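Local structure of chorismate mutase and shikimate 5-dehydrogenase fusion protein (Clostridium acetobutylicum, 3FBT) at the interface of chains A and B. The protein joins a chorismate mutase to a shikimate dehydrogenase, the latter probably reducing 3-dehydroshikimate to shikimate reversibly with NADPH in aromatic amino acid biosynthesis. Numbering follows the deposited sequence. Chains: chain A/B, chorismate mutase and shikimate 5-dehydrogenase fusion protein.

The interface of chains A and B. Residues chain A 5, 7, 36, 38, 40; chain B 5, 7, 36, 38, 40.
Strands 6-12 and 35-41 of the substrate-binding domain, the first part of the shikimate dehydrogenase portion, meet their two-fold mates here in the homodimer. An apolar centre of isoleucines is flanked by two asparagine clamps. Each clamp pairs one side-chain amide with the backbone of the partner's Thr5, just ahead of strand 6-12. The Asn38 CG lies anti to the carbonyl carbon and beside the backbone N (chi1 -79° in B:Asn38). The B:Asn38 carbonyl OD1 accepts the backbone N-H of A:Thr5, N to OD1 2.8 Å, with the donor above the carbonyl plane and not on a lone pair. Its amide ND2 donates to A:Thr5 O at 2.9 Å, almost straight (171° at H) and nearly in the amide plane. The two bonds together fix which way the amide is flipped. In the twin, A:Asn38 ND2 reaches a lone pair of B:Thr5 O at 2.9 Å, while B:Thr5 N again approaches OD1 from above the plane. Water 1 links the B:Thr5 hydroxyl OG1 to A:Asn38 OD1, so the N-H and the water both approach that oxygen. On the other side, water 2 joins A:Thr5 OG1 to B:Asn38 OD1.

At the centre, A:Ile36 and B:Ile36 meet tip to tip, with their CD1 methyls 3.6 Å apart. Each CG1 takes the crowded position between backbone N and carbonyl carbon (chi1 66° in A:Ile36). The chain then runs extended, carrying CD1 to the two-fold centre. There the A:Ile36 side chain crosses that of B:Ile7 obliquely, with CD1 3.9 Å from B:Ile7 CG1. The CG2 branch of B:Ile36 instead lies against CB of A:Thr5, 3.9 Å away. A:Ile7 slides past B:Asn38 in the opposite direction, and its CD1 ends at B:Phe40. The two copies differ slightly: A:Phe40 crosses B:Ile7 at about a right angle, whereas A:Ile7 CD1 meets B:Phe40 tip to tip, in plane at the ring edge, 3.8 Å from CE1.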
loop_
_atom_site.group_PDB
_atom_site.type_symbol
_atom_site.label_atom_id
_atom_site.label_comp_id
_atom_site.label_asym_id
_atom_site.label_seq_id
_atom_site.Cartn_x
_atom_site.Cartn_y
_atom_site.Cartn_z
ATOM N N THR A 5 -5.669 -5.742 1.064
ATOM C CA THR A 5 -4.412 -6.461 0.820
ATOM C C THR A 5 -3.394 -5.869 1.802
ATOM O O THR A 5 -3.306 -4.690 1.934
ATOM C CB THR A 5 -3.931 -6.283 -0.643
ATOM O OG1 THR A 5 -4.928 -6.816 -1.501
ATOM C CG2 THR A 5 -2.601 -7.046 -0.939
ATOM N N ILE A 7 -0.134 -4.294 3.032
ATOM C CA ILE A 7 0.896 -3.542 2.340
ATOM C C ILE A 7 2.252 -3.664 3.100
ATOM O O ILE A 7 2.356 -3.286 4.251
ATOM C CB ILE A 7 0.485 -2.042 2.246
ATOM C CG1 ILE A 7 -0.868 -1.866 1.517
ATOM C CG2 ILE A 7 1.622 -1.216 1.589
ATOM C CD1 ILE A 7 -1.499 -0.558 1.799
ATOM N N ILE A 36 1.458 -7.221 -0.857
ATOM C CA ILE A 36 2.377 -6.647 -1.845
ATOM C C ILE A 36 3.577 -6.076 -1.085
ATOM O O ILE A 36 3.454 -5.724 0.111
ATOM C CB ILE A 36 1.721 -5.435 -2.567
ATOM C CG1 ILE A 36 1.490 -4.289 -1.560
ATOM C CG2 ILE A 36 0.401 -5.873 -3.327
ATOM C CD1 ILE A 36 0.929 -2.951 -2.207
ATOM N N ASN A 38 6.391 -3.060 -1.835
ATOM C CA ASN A 38 6.755 -1.969 -2.664
ATOM C C ASN A 38 7.979 -1.246 -2.098
ATOM O O ASN A 38 8.197 -1.242 -0.888
ATOM C CB ASN A 38 5.585 -0.947 -2.681
ATOM C CG ASN A 38 4.520 -1.318 -3.676
ATOM O OD1 ASN A 38 4.533 -2.409 -4.267
ATOM N ND2 ASN A 38 3.601 -0.434 -3.879
ATOM N N PHE A 40 9.373 2.267 -1.284
ATOM C CA PHE A 40 8.812 3.572 -0.971
ATOM C C PHE A 40 9.925 4.580 -0.797
ATOM O O PHE A 40 10.677 4.530 0.215
ATOM C CB PHE A 40 8.005 3.514 0.363
ATOM C CG PHE A 40 6.809 2.588 0.326
ATOM C CD1 PHE A 40 5.798 2.808 -0.565
ATOM C CD2 PHE A 40 6.697 1.491 1.188
ATOM C CE1 PHE A 40 4.685 1.964 -0.643
ATOM C CE2 PHE A 40 5.600 0.627 1.119
ATOM C CZ PHE A 40 4.575 0.894 0.217
ATOM N N THR B 5 3.309 -2.293 -7.034
ATOM C CA THR B 5 1.838 -2.390 -7.279
ATOM C C THR B 5 1.271 -1.002 -7.001
ATOM O O THR B 5 1.726 -0.336 -6.111
ATOM C CB THR B 5 1.249 -3.473 -6.384
ATOM O OG1 THR B 5 1.868 -4.720 -6.734
ATOM C CG2 THR B 5 -0.224 -3.626 -6.580
ATOM N N ILE B 7 -1.185 1.457 -5.447
ATOM C CA ILE B 7 -2.068 1.414 -4.337
ATOM C C ILE B 7 -3.234 2.432 -4.547
ATOM O O ILE B 7 -3.021 3.624 -4.744
ATOM C CB ILE B 7 -1.295 1.771 -3.052
ATOM C CG1 ILE B 7 -0.175 0.701 -2.878
ATOM C CG2 ILE B 7 -2.279 1.795 -1.866
ATOM C CD1 ILE B 7 0.910 1.122 -1.850
ATOM N N ILE B 36 -4.113 -2.664 -6.070
ATOM C CA ILE B 36 -5.010 -3.163 -5.078
ATOM C C ILE B 36 -5.819 -1.968 -4.672
ATOM O O ILE B 36 -5.336 -0.833 -4.830
ATOM C CB ILE B 36 -4.207 -3.607 -3.805
ATOM C CG1 ILE B 36 -3.387 -2.451 -3.314
ATOM C CG2 ILE B 36 -3.305 -4.791 -4.163
ATOM C CD1 ILE B 36 -2.684 -2.704 -1.875
ATOM N N ASN B 38 -7.602 -0.586 -1.201
ATOM C CA ASN B 38 -7.898 -0.888 0.227
ATOM C C ASN B 38 -8.870 0.139 0.828
ATOM O O ASN B 38 -8.924 1.251 0.371
ATOM C CB ASN B 38 -6.627 -0.846 1.120
ATOM C CG ASN B 38 -5.765 -2.129 1.013
ATOM O OD1 ASN B 38 -6.105 -3.068 0.292
ATOM N ND2 ASN B 38 -4.687 -2.185 1.801
ATOM N N PHE B 40 -9.149 2.625 3.757
ATOM C CA PHE B 40 -8.220 3.227 4.678
ATOM C C PHE B 40 -8.962 4.100 5.740
ATOM O O PHE B 40 -9.637 5.134 5.419
ATOM C CB PHE B 40 -7.225 4.075 3.903
ATOM C CG PHE B 40 -6.331 3.306 2.910
ATOM C CD1 PHE B 40 -5.392 2.387 3.349
ATOM C CD2 PHE B 40 -6.358 3.619 1.572
ATOM C CE1 PHE B 40 -4.490 1.745 2.433
ATOM C CE2 PHE B 40 -5.466 3.020 0.665
ATOM C CZ PHE B 40 -4.531 2.043 1.141
HETATM O O HOH W 1 4.695 -4.868 -5.327
HETATM O O HOH W 2 -7.095 -5.186 -1.881
#